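Ent-copalyl diphosphate synthase (Streptomyces platensis, PDB 5BP8) is probably a bacterial class II terpene cyclase, a mainly helical protein related to the squalene-hopene cyclases. Local coordinates at residues 105-110 with 152-156; 139-145 with 156-161; 218-222 with 253-258; 402-406 with 428-432; 453-457 with 510-514. The contacts are given in a common frame with arbitrary orientation. Residues are numbered along the deposited sequence.

Interaction 1. Residues 105-110 with 152-156; sequences CADGLG and KLGAW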
# COMPACT_ATOMS: atom_id res chain seq x y z
N CYS A 105 -13.43 18.57 13.75
CA CYS A 105 -14.22 18.55 12.54
C CYS A 105 -14.16 19.88 11.78
O CYS A 105 -13.90 19.91 10.55
CB CYS A 105 -15.65 18.21 12.89
SG CYS A 105 -16.68 17.93 11.45
N ALA A 106 -14.38 20.97 12.50
CA ALA A 106 -14.37 22.31 11.88
C ALA A 106 -13.01 22.64 11.29
O ALA A 106 -12.92 23.23 10.18
CB ALA A 106 -14.80 23.36 12.87
N ASP A 107 -11.95 22.25 11.99
CA ASP A 107 -10.61 22.50 11.45
C ASP A 107 -10.32 21.66 10.22
O ASP A 107 -9.64 22.13 9.31
CB ASP A 107 -9.53 22.29 12.51
CG ASP A 107 -9.57 23.36 13.62
OD1 ASP A 107 -8.97 23.07 14.68
OD2 ASP A 107 -10.14 24.46 13.41
N GLY A 108 -10.85 20.43 10.18
CA GLY A 108 -10.81 19.58 8.97
C GLY A 108 -11.55 20.18 7.80
O GLY A 108 -11.06 20.20 6.67
N LEU A 109 -12.73 20.73 8.06
CA LEU A 109 -13.51 21.46 7.04
C LEU A 109 -12.74 22.65 6.50
O LEU A 109 -12.71 22.87 5.27
CB LEU A 109 -14.86 21.91 7.60
CG LEU A 109 -15.86 20.78 7.85
CD1 LEU A 109 -16.96 21.18 8.84
CD2 LEU A 109 -16.44 20.25 6.54
N GLY A 110 -12.09 23.38 7.40
CA GLY A 110 -11.22 24.47 7.00
C GLY A 110 -10.10 24.02 6.10
O GLY A 110 -9.84 24.66 5.07
N LYS A 152 -17.78 26.02 16.69
CA LYS A 152 -17.91 26.83 15.47
C LYS A 152 -18.55 26.03 14.36
O LYS A 152 -18.86 26.56 13.30
CB LYS A 152 -16.58 27.46 15.03
CG LYS A 152 -15.32 26.64 15.19
CD LYS A 152 -14.10 27.49 14.85
CE LYS A 152 -12.86 26.65 14.62
NZ LYS A 152 -11.80 27.46 13.96
N LEU A 153 -18.85 24.77 14.62
CA LEU A 153 -19.44 23.92 13.61
C LEU A 153 -20.80 24.41 13.12
O LEU A 153 -21.10 24.32 11.93
CB LEU A 153 -19.46 22.47 14.14
CG LEU A 153 -19.56 21.36 13.15
CD1 LEU A 153 -18.48 21.47 12.08
CD2 LEU A 153 -19.48 20.04 13.90
N GLY A 154 -21.61 25.01 14.00
CA GLY A 154 -22.86 25.62 13.59
C GLY A 154 -22.73 26.70 12.51
O GLY A 154 -23.62 26.88 11.68
N ALA A 155 -21.59 27.37 12.48
CA ALA A 155 -21.31 28.37 11.46
C ALA A 155 -21.16 27.76 10.06
O ALA A 155 -21.28 28.47 9.05
CB ALA A 155 -20.05 29.15 11.84
N TRP A 156 -20.87 26.45 10.01
CA TRP A 156 -20.74 25.70 8.75
C TRP A 156 -22.04 25.18 8.20
O TRP A 156 -22.08 24.64 7.09
CB TRP A 156 -19.76 24.52 8.95
CG TRP A 156 -18.35 24.95 9.03
CD1 TRP A 156 -17.68 25.35 10.12
CD2 TRP A 156 -17.41 25.02 7.94
NE1 TRP A 156 -16.38 25.67 9.80
CE2 TRP A 156 -16.19 25.48 8.46
CE3 TRP A 156 -17.50 24.73 6.58
CZ2 TRP A 156 -15.05 25.67 7.66
CZ3 TRP A 156 -16.36 24.94 5.77
CH2 TRP A 156 -15.17 25.41 6.33

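Interaction 2. Residues 139-145 with 156-161; sequences NTRLAAL and WSGTTL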
# COMPACT_ATOMS: atom_id res chain seq x y z
N ASN A 139 -21.31 16.96 2.39
CA ASN A 139 -22.27 17.99 2.05
C ASN A 139 -23.67 17.70 2.58
O ASN A 139 -24.35 18.60 3.04
CB ASN A 139 -22.27 18.26 0.54
CG ASN A 139 -21.08 19.07 0.13
OD1 ASN A 139 -20.61 19.92 0.90
ND2 ASN A 139 -20.56 18.84 -1.08
N THR A 140 -24.06 16.43 2.57
CA THR A 140 -25.33 16.03 3.18
C THR A 140 -25.37 16.36 4.65
O THR A 140 -26.37 16.93 5.16
CB THR A 140 -25.61 14.54 2.90
OG1 THR A 140 -25.74 14.38 1.48
CG2 THR A 140 -26.86 14.07 3.57
N ARG A 141 -24.29 16.02 5.36
CA ARG A 141 -24.21 16.32 6.79
C ARG A 141 -24.19 17.82 7.07
O ARG A 141 -24.81 18.26 8.04
CB ARG A 141 -22.97 15.68 7.42
CG ARG A 141 -22.93 14.17 7.32
CD ARG A 141 -23.83 13.51 8.33
NE ARG A 141 -23.72 12.06 8.20
CZ ARG A 141 -24.55 11.20 8.79
NH1 ARG A 141 -25.56 11.63 9.57
NH2 ARG A 141 -24.37 9.89 8.60
N LEU A 142 -23.50 18.59 6.23
CA LEU A 142 -23.45 20.05 6.40
C LEU A 142 -24.82 20.68 6.23
O LEU A 142 -25.17 21.65 6.95
CB LEU A 142 -22.47 20.68 5.40
CG LEU A 142 -21.00 20.35 5.66
CD1 LEU A 142 -20.11 20.95 4.58
CD2 LEU A 142 -20.54 20.83 7.01
N ALA A 143 -25.59 20.16 5.28
CA ALA A 143 -26.95 20.70 5.04
C ALA A 143 -27.84 20.45 6.25
O ALA A 143 -28.73 21.24 6.52
CB ALA A 143 -27.57 20.07 3.79
N ALA A 144 -27.59 19.35 6.96
CA ALA A 144 -28.39 18.96 8.12
C ALA A 144 -27.96 19.62 9.42
O ALA A 144 -28.70 19.57 10.39
CB ALA A 144 -28.36 17.45 8.29
N LEU A 145 -26.77 20.23 9.47
CA LEU A 145 -26.36 20.96 10.66
C LEU A 145 -27.32 22.10 10.94
O LEU A 145 -27.89 22.69 10.02
CB LEU A 145 -24.98 21.59 10.49
CG LEU A 145 -23.75 20.72 10.54
CD1 LEU A 145 -22.53 21.58 10.20
CD2 LEU A 145 -23.60 20.06 11.90
N TRP A 156 -20.87 26.45 10.01
CA TRP A 156 -20.74 25.70 8.75
C TRP A 156 -22.04 25.18 8.20
O TRP A 156 -22.08 24.64 7.09
CB TRP A 156 -19.76 24.52 8.95
CG TRP A 156 -18.35 24.95 9.03
CD1 TRP A 156 -17.68 25.35 10.12
CD2 TRP A 156 -17.41 25.02 7.94
NE1 TRP A 156 -16.38 25.67 9.80
CE2 TRP A 156 -16.19 25.48 8.46
CE3 TRP A 156 -17.50 24.73 6.58
CZ2 TRP A 156 -15.05 25.67 7.66
CZ3 TRP A 156 -16.36 24.94 5.77
CH2 TRP A 156 -15.17 25.41 6.33
N SER A 157 -23.13 25.34 8.95
CA SER A 157 -24.44 24.89 8.53
C SER A 157 -24.78 25.40 7.14
O SER A 157 -24.63 26.58 6.85
CB SER A 157 -25.50 25.35 9.56
OG SER A 157 -26.78 24.89 9.17
N GLY A 158 -25.21 24.49 6.27
CA GLY A 158 -25.60 24.84 4.92
C GLY A 158 -24.48 25.14 3.92
O GLY A 158 -24.76 25.57 2.78
N THR A 159 -23.23 24.98 4.34
CA THR A 159 -22.10 25.11 3.42
C THR A 159 -22.14 23.95 2.40
O THR A 159 -22.53 22.86 2.75
CB THR A 159 -20.76 25.06 4.19
OG1 THR A 159 -20.64 26.26 4.98
CG2 THR A 159 -19.56 24.95 3.23
N THR A 160 -21.74 24.23 1.17
CA THR A 160 -21.52 23.20 0.16
C THR A 160 -20.07 23.31 -0.26
O THR A 160 -19.65 24.34 -0.77
CB THR A 160 -22.39 23.42 -1.09
OG1 THR A 160 -23.76 23.46 -0.69
CG2 THR A 160 -22.20 22.29 -2.09
N LEU A 161 -19.30 22.25 0.00
CA LEU A 161 -17.93 22.17 -0.45
C LEU A 161 -17.89 21.67 -1.88
O LEU A 161 -18.69 20.81 -2.27
CB LEU A 161 -17.15 21.21 0.43
CG LEU A 161 -17.00 21.56 1.90
CD1 LEU A 161 -16.28 20.42 2.60
CD2 LEU A 161 -16.28 22.87 2.09
O HOH W 1 -24.43 21.15 1.87

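Interaction 3. Residues 218-222 with 253-258; sequences GCSPA and VPSITP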
# COMPACT_ATOMS: atom_id res chain seq x y z
N GLY A 218 -12.85 -7.89 -0.04
CA GLY A 218 -11.70 -7.28 -0.64
C GLY A 218 -10.57 -6.96 0.32
O GLY A 218 -9.85 -6.00 0.11
N CYS A 219 -10.38 -7.76 1.39
CA CYS A 219 -9.36 -7.46 2.41
C CYS A 219 -9.37 -6.00 2.91
O CYS A 219 -8.29 -5.44 3.21
CB CYS A 219 -7.95 -7.83 1.91
SG CYS A 219 -7.74 -9.61 1.60
N SER A 220 -10.57 -5.41 3.03
CA SER A 220 -10.76 -4.05 3.50
C SER A 220 -11.68 -4.03 4.70
O SER A 220 -12.84 -4.46 4.59
CB SER A 220 -11.47 -3.22 2.43
OG SER A 220 -11.88 -1.97 2.98
N PRO A 221 -11.21 -3.48 5.82
CA PRO A 221 -12.18 -3.33 6.92
C PRO A 221 -13.37 -2.44 6.56
O PRO A 221 -14.52 -2.76 6.90
CB PRO A 221 -11.32 -2.71 8.03
CG PRO A 221 -9.97 -3.20 7.75
CD PRO A 221 -9.84 -3.16 6.26
N ALA A 222 -13.12 -1.32 5.88
CA ALA A 222 -14.21 -0.42 5.49
C ALA A 222 -15.25 -1.12 4.57
O ALA A 222 -16.44 -0.98 4.76
CB ALA A 222 -13.66 0.83 4.79
N VAL A 253 -7.27 0.82 12.55
CA VAL A 253 -7.17 -0.28 11.59
C VAL A 253 -6.41 0.18 10.34
O VAL A 253 -6.44 1.37 10.00
CB VAL A 253 -8.55 -0.82 11.21
CG1 VAL A 253 -9.25 -1.44 12.43
CG2 VAL A 253 -9.42 0.28 10.63
N PRO A 254 -5.73 -0.76 9.67
CA PRO A 254 -5.15 -0.51 8.36
C PRO A 254 -6.24 -0.54 7.27
O PRO A 254 -7.36 -0.99 7.52
CB PRO A 254 -4.24 -1.70 8.17
CG PRO A 254 -4.98 -2.82 8.85
CD PRO A 254 -5.51 -2.16 10.09
N SER A 255 -5.91 -0.10 6.07
CA SER A 255 -6.86 -0.09 4.95
C SER A 255 -6.85 -1.39 4.13
O SER A 255 -7.74 -1.62 3.30
CB SER A 255 -6.57 1.11 4.04
OG SER A 255 -5.35 0.94 3.31
N ILE A 256 -5.83 -2.22 4.36
CA ILE A 256 -5.68 -3.49 3.67
C ILE A 256 -5.11 -4.50 4.65
O ILE A 256 -4.08 -4.23 5.30
CB ILE A 256 -4.83 -3.36 2.38
CG1 ILE A 256 -4.75 -4.70 1.65
CG2 ILE A 256 -3.46 -2.78 2.66
CD1 ILE A 256 -4.15 -4.60 0.26
N THR A 257 -5.85 -5.59 4.85
CA THR A 257 -5.42 -6.70 5.70
C THR A 257 -6.32 -7.89 5.43
O THR A 257 -7.52 -7.73 5.30
CB THR A 257 -5.39 -6.33 7.19
OG1 THR A 257 -4.80 -7.40 7.95
CG2 THR A 257 -6.80 -6.00 7.71
N PRO A 258 -5.73 -9.09 5.28
CA PRO A 258 -4.32 -9.44 5.26
C PRO A 258 -3.61 -9.01 3.98
O PRO A 258 -4.26 -8.63 2.98
CB PRO A 258 -4.32 -11.00 5.31
CG PRO A 258 -5.72 -11.43 5.21
CD PRO A 258 -6.62 -10.25 5.04
O HOH W 2 -10.00 -0.14 2.78

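Interaction 4. Residues 402-406 with 428-432; sequences PYYAT and AAAWA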
# COMPACT_ATOMS: atom_id res chain seq x y z
N PRO A 402 9.90 7.87 -5.16
CA PRO A 402 10.76 7.49 -6.28
C PRO A 402 11.88 6.54 -5.87
O PRO A 402 12.52 5.90 -6.75
CB PRO A 402 11.31 8.82 -6.75
CG PRO A 402 11.33 9.68 -5.55
CD PRO A 402 10.17 9.25 -4.70
N TYR A 403 12.14 6.44 -4.57
CA TYR A 403 13.19 5.54 -4.08
C TYR A 403 12.78 4.09 -4.25
O TYR A 403 13.63 3.25 -4.60
CB TYR A 403 13.61 5.91 -2.65
CG TYR A 403 14.10 7.33 -2.65
CD1 TYR A 403 15.34 7.68 -3.22
CD2 TYR A 403 13.30 8.36 -2.17
CE1 TYR A 403 15.76 9.00 -3.27
CE2 TYR A 403 13.72 9.68 -2.21
CZ TYR A 403 14.94 10.00 -2.77
OH TYR A 403 15.31 11.33 -2.81
N TYR A 404 11.50 3.79 -4.04
CA TYR A 404 10.98 2.43 -4.33
C TYR A 404 11.11 2.11 -5.81
O TYR A 404 11.70 1.06 -6.18
CB TYR A 404 9.52 2.29 -3.93
CG TYR A 404 8.94 0.93 -4.23
CD1 TYR A 404 9.38 -0.18 -3.54
CD2 TYR A 404 7.95 0.75 -5.19
CE1 TYR A 404 8.85 -1.44 -3.79
CE2 TYR A 404 7.41 -0.52 -5.46
CZ TYR A 404 7.89 -1.60 -4.76
OH TYR A 404 7.42 -2.88 -4.92
N ALA A 405 10.54 2.97 -6.65
CA ALA A 405 10.44 2.71 -8.10
C ALA A 405 11.84 2.59 -8.72
O ALA A 405 12.13 1.64 -9.50
CB ALA A 405 9.65 3.80 -8.78
N THR A 406 12.74 3.47 -8.29
CA THR A 406 14.10 3.49 -8.86
C THR A 406 14.89 2.25 -8.44
O THR A 406 15.61 1.65 -9.27
CB THR A 406 14.84 4.77 -8.47
OG1 THR A 406 14.07 5.91 -8.89
CG2 THR A 406 16.21 4.84 -9.18
N ALA A 428 20.88 5.78 -12.45
CA ALA A 428 20.11 5.58 -11.20
C ALA A 428 21.00 5.73 -9.95
O ALA A 428 20.62 6.39 -8.96
CB ALA A 428 19.42 4.23 -11.20
N ALA A 429 22.18 5.14 -9.98
CA ALA A 429 23.12 5.27 -8.86
C ALA A 429 23.60 6.72 -8.69
O ALA A 429 23.77 7.20 -7.57
CB ALA A 429 24.31 4.32 -9.03
N ALA A 430 23.80 7.42 -9.80
CA ALA A 430 24.13 8.84 -9.76
C ALA A 430 23.01 9.65 -9.08
O ALA A 430 23.28 10.58 -8.31
CB ALA A 430 24.39 9.37 -11.15
N TRP A 431 21.77 9.33 -9.43
CA TRP A 431 20.59 9.97 -8.83
C TRP A 431 20.53 9.70 -7.33
O TRP A 431 20.22 10.60 -6.52
CB TRP A 431 19.33 9.50 -9.54
CG TRP A 431 18.06 10.03 -8.98
CD1 TRP A 431 17.50 11.24 -9.24
CD2 TRP A 431 17.19 9.37 -8.06
NE1 TRP A 431 16.31 11.37 -8.56
CE2 TRP A 431 16.10 10.25 -7.82
CE3 TRP A 431 17.21 8.13 -7.44
CZ2 TRP A 431 15.04 9.91 -6.97
CZ3 TRP A 431 16.15 7.79 -6.59
CH2 TRP A 431 15.09 8.68 -6.38
N ALA A 432 20.84 8.48 -6.94
CA ALA A 432 20.94 8.15 -5.54
C ALA A 432 21.96 9.02 -4.83
O ALA A 432 21.68 9.57 -3.78
CB ALA A 432 21.24 6.67 -5.34

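Interaction 5. Residues 453-457 with 510-514; sequences AYMVQ and ARLAA. With SO4 (sulfate ion), chain C.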
# COMPACT_ATOMS: atom_id res chain seq x y z
N ALA A 453 16.88 2.27 3.05
CA ALA A 453 17.18 0.85 2.78
C ALA A 453 17.22 0.56 1.30
O ALA A 453 18.15 -0.13 0.83
CB ALA A 453 16.17 -0.07 3.47
N TYR A 454 16.24 1.09 0.55
CA TYR A 454 16.23 0.88 -0.91
C TYR A 454 17.49 1.41 -1.60
O TYR A 454 18.03 0.76 -2.49
CB TYR A 454 14.98 1.46 -1.58
CG TYR A 454 13.67 0.87 -1.07
CD1 TYR A 454 13.59 -0.44 -0.59
CD2 TYR A 454 12.49 1.60 -1.16
CE1 TYR A 454 12.39 -0.98 -0.14
CE2 TYR A 454 11.29 1.08 -0.73
CZ TYR A 454 11.24 -0.21 -0.22
OH TYR A 454 10.08 -0.77 0.25
N MSE A 455 17.93 2.60 -1.20
CA MSE A 455 19.12 3.20 -1.81
C MSE A 455 20.38 2.50 -1.42
O MSE A 455 21.29 2.34 -2.26
CB MSE A 455 19.18 4.70 -1.51
CG MSE A 455 18.05 5.42 -2.24
SE MSE A 455 18.10 5.30 -4.19
CE MSE A 455 16.87 3.83 -4.50
N VAL A 456 20.50 2.07 -0.18
CA VAL A 456 21.69 1.30 0.23
C VAL A 456 21.79 0.01 -0.60
O VAL A 456 22.88 -0.33 -1.13
CB VAL A 456 21.69 1.01 1.74
CG1 VAL A 456 22.72 -0.04 2.10
CG2 VAL A 456 21.94 2.30 2.52
N GLN A 457 20.67 -0.69 -0.75
CA GLN A 457 20.62 -1.89 -1.60
C GLN A 457 21.01 -1.62 -3.03
O GLN A 457 21.81 -2.36 -3.60
CB GLN A 457 19.23 -2.51 -1.63
CG GLN A 457 18.81 -3.15 -0.33
CD GLN A 457 17.49 -3.87 -0.47
OE1 GLN A 457 17.30 -4.67 -1.41
NE2 GLN A 457 16.57 -3.61 0.46
N ALA A 510 13.58 -5.09 4.21
CA ALA A 510 14.38 -4.23 3.40
C ALA A 510 15.56 -3.63 4.16
O ALA A 510 16.68 -3.54 3.63
CB ALA A 510 13.52 -3.13 2.78
N ARG A 511 15.31 -3.25 5.40
CA ARG A 511 16.35 -2.70 6.27
C ARG A 511 17.43 -3.76 6.52
O ARG A 511 18.62 -3.49 6.40
CB ARG A 511 15.77 -2.21 7.58
CG ARG A 511 16.81 -1.71 8.57
CD ARG A 511 16.18 -1.29 9.89
NE ARG A 511 17.15 -0.68 10.80
CZ ARG A 511 17.86 -1.32 11.74
NH1 ARG A 511 17.75 -2.63 11.93
NH2 ARG A 511 18.68 -0.62 12.51
N LEU A 512 16.98 -4.97 6.84
CA LEU A 512 17.92 -6.06 7.12
C LEU A 512 18.84 -6.33 5.91
O LEU A 512 20.07 -6.42 6.06
CB LEU A 512 17.18 -7.31 7.56
CG LEU A 512 18.03 -8.57 7.79
CD1 LEU A 512 19.10 -8.32 8.83
CD2 LEU A 512 17.17 -9.75 8.21
N ALA A 513 18.24 -6.42 4.73
CA ALA A 513 18.99 -6.59 3.48
C ALA A 513 20.04 -5.49 3.27
O ALA A 513 21.20 -5.78 2.95
CB ALA A 513 18.05 -6.66 2.30
N ALA A 514 19.63 -4.23 3.43
CA ALA A 514 20.53 -3.10 3.33
C ALA A 514 21.73 -3.20 4.28
O ALA A 514 22.87 -3.03 3.87
CB ALA A 514 19.79 -1.80 3.59
S SO4 C . 20.63 -2.96 14.79
O1 SO4 C . 22.07 -3.23 14.56
O2 SO4 C . 20.39 -1.52 14.57
O3 SO4 C . 20.24 -3.30 16.18
O4 SO4 C . 19.83 -3.79 13.85

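Interaction 1. Residues 105-110 with 152-156
The one charged link is a long salt bridge, K152 NZ to D107 OD2 at 3.5 Å, weak as a hydrogen bond and lying at the outer edge of the contact. Its lysine runs along the helix on the way: CG of K152 passes 4.1 Å from CB of A106. Further in stands W156. Its six-membered ring is covered on one face by L109, whose CB is 3.6 Å from the ring centroid and nearly on the normal, a clean CH-pi contact; G110 N lies 3.8 Å from W156 CZ2, and A106 CB is 4.2 Å from W156 NE1. What packs here is an irregular helical turn of the connection after helix 127-144, laid against helix 98-116, the helix before 127-144, in an all-helical lobe. Because L153 and W156 are three residues apart, both reach the same helix. L153 CD1 meets L109 CD1 at 3.6 Å and C105 SG at 4.0 Å, and the leucine also touches L86, on helix 72-86, which in turn receives C105 through L82 and L83.

Interaction 2. Residues 139-145 with 156-161
L142 is the main bump: it pushes into the hollow of a loop that curls round the end of helix 127-144. Its CD2 sits 4.2 Å from CB of W156, its CB 3.4 Å from O of T159, and its CD1 4.2 Å from CG of L161. One turn on, L145 fills the neighbouring dent, CD1 to W156 CB at 4.2 Å. The loop can bend this tightly because W156 to T159 form a type II turn with G158 at positive phi, and this brings G158 N to L142 O at 2.9 Å. S157 OG gives a short bond to L145 O, 2.6 Å. At the far end the N139 amide reads both sides of one residue, OD1 taking L161 N (2.8 Å) and ND2 reaching L161 O (3.0 Å), while water 1 fills the gap between N139 O and T159 O. Behind this, L142 and L161 both lean on L109 of helix 98-116, and R141 faces helix 72-86.

Interaction 3. Residues 218-222 with 253-258
C219 and P221 give up the most surface here, with T257 the main residue facing them. C219 has helical angles of positive sign (phi 48°), and this backbone kink turns its carbonyl to the other segment: T257 N donates to C219 O at 2.9 Å, and I256 CA approaches the same oxygen at 3.3 Å as a CA-H...O contact. Its side chain points the same way, SG lying 3.7 Å from CD of P258, the proline held in a cis peptide. The T257 carbonyl also comes near C219 O, 3.2 Å away, but both are acceptors; T257 O takes its bond from Y241 OH instead. P221 opens helix 221-228, just after S220 at the N-cap, whose OG caps A223 N. This is a helix start meeting an extended loop, the one that leads from helix 237-249 to helix 260-274 close to the middle of the chain, and a single backbone bond does not make the pair a sheet. The P221 ring presses on that loop, CG 3.4 Å from P254 O, 4.2 Å from T257 CG2, and CB 4.4 Å from V253 CG2. Water 2 bridges S220 OG (2.6 Å) and S255 O (2.8 Å). S255 OG bonds D497, tying the loop to the C-terminal half, while D33 from helix 31-40 accepts A222 N.

Interaction 4. Residues 402-406 with 428-432
A helical hairpin, helix 402-416 followed directly by helix 422-435, brings these two segments together, running nearly antiparallel (155°) with their axes 11.5 Å apart at closest approach. That gap is wide, and W431 fills it. Its indole reaches into the first helix, where CH2 lies 3.8 Å from P402 CB and CZ3 lies 3.6 Å from T406 OG1. The ring of Y403 runs roughly alongside, planes at 30° and centroids 4.8 Å apart, but slid so far that the two barely overlap. Where the tryptophan leaves off, small groups close the space: T406 CG2 against A428 CB at 3.8 Å. The T406 hydroxyl is turned back to its own helix, OG1 to P402 O at 2.6 Å, and also accepts from W394 N. W394 and, bonded through NE1 to A432 O, W442 each end a Gln-to-Trp sequence of the QW type, and a helical pair flanked by such repeats is characteristic of the alpha/alpha-barrel domains of the squalene-hopene cyclase family.

Interaction 5. Residues 453-457 with 510-514
Most of the contact is apolar and made by small side chains. Helices 449-461 and 504-518 run in roughly the same direction, 34° apart, and their axes come as close as 8.3 Å because alanines line the interface. CB of A453 sits between CB of A510 (4.1 Å) and CB of A514 (4.0 Å), and is close enough to the partner backbone to reach A510 O at 3.5 Å. V456 CG1 covers A514 CB at 3.7 Å, and Y454 CE1 touches A510 CB at 3.8 Å while its hydroxyl bonds E450. The polar share is small: Q457 NE2 reaches A510 O at 3.2 Å, a weak, bent hydrogen bond. Charge appears on the outer side, where R511 grips a sulfate ion, probably from the crystallisation liquor, with NH1 to O4 at 3.1 Å and NH2 to O2 at 2.8 Å; R8 binds the same ion. On its far side helix 504-518 sends L512 onto helix 7-20, near the start of the chain, while M455, a selenomethionine pointing away from this interface, packs against helices 402-416 and 422-435.

In the fold
Four of the contacts form two pairs, and interaction 3 stands between them. Interactions 1 and 2, with centres 10 Å apart, share W156 and cross along the sequence, so the loop 152-161 packs on helices 98-116 and 127-144 at once. Interactions 4 and 5, centres 13 Å apart, touch through M455 and Y454 against Y403, Y404 and A432, because helix 449-461 lies against both helices of interaction 4. From one pair to the other, centres are 42 Å (interactions 1 and 4) to 48 Å (interactions 2 and 5) apart. Interaction 3 lies nearer the chain's centre, 27 to 30 Å from each of the others. This is consistent with the two helical domains of class II terpene cyclases, with interaction 3 near their junction.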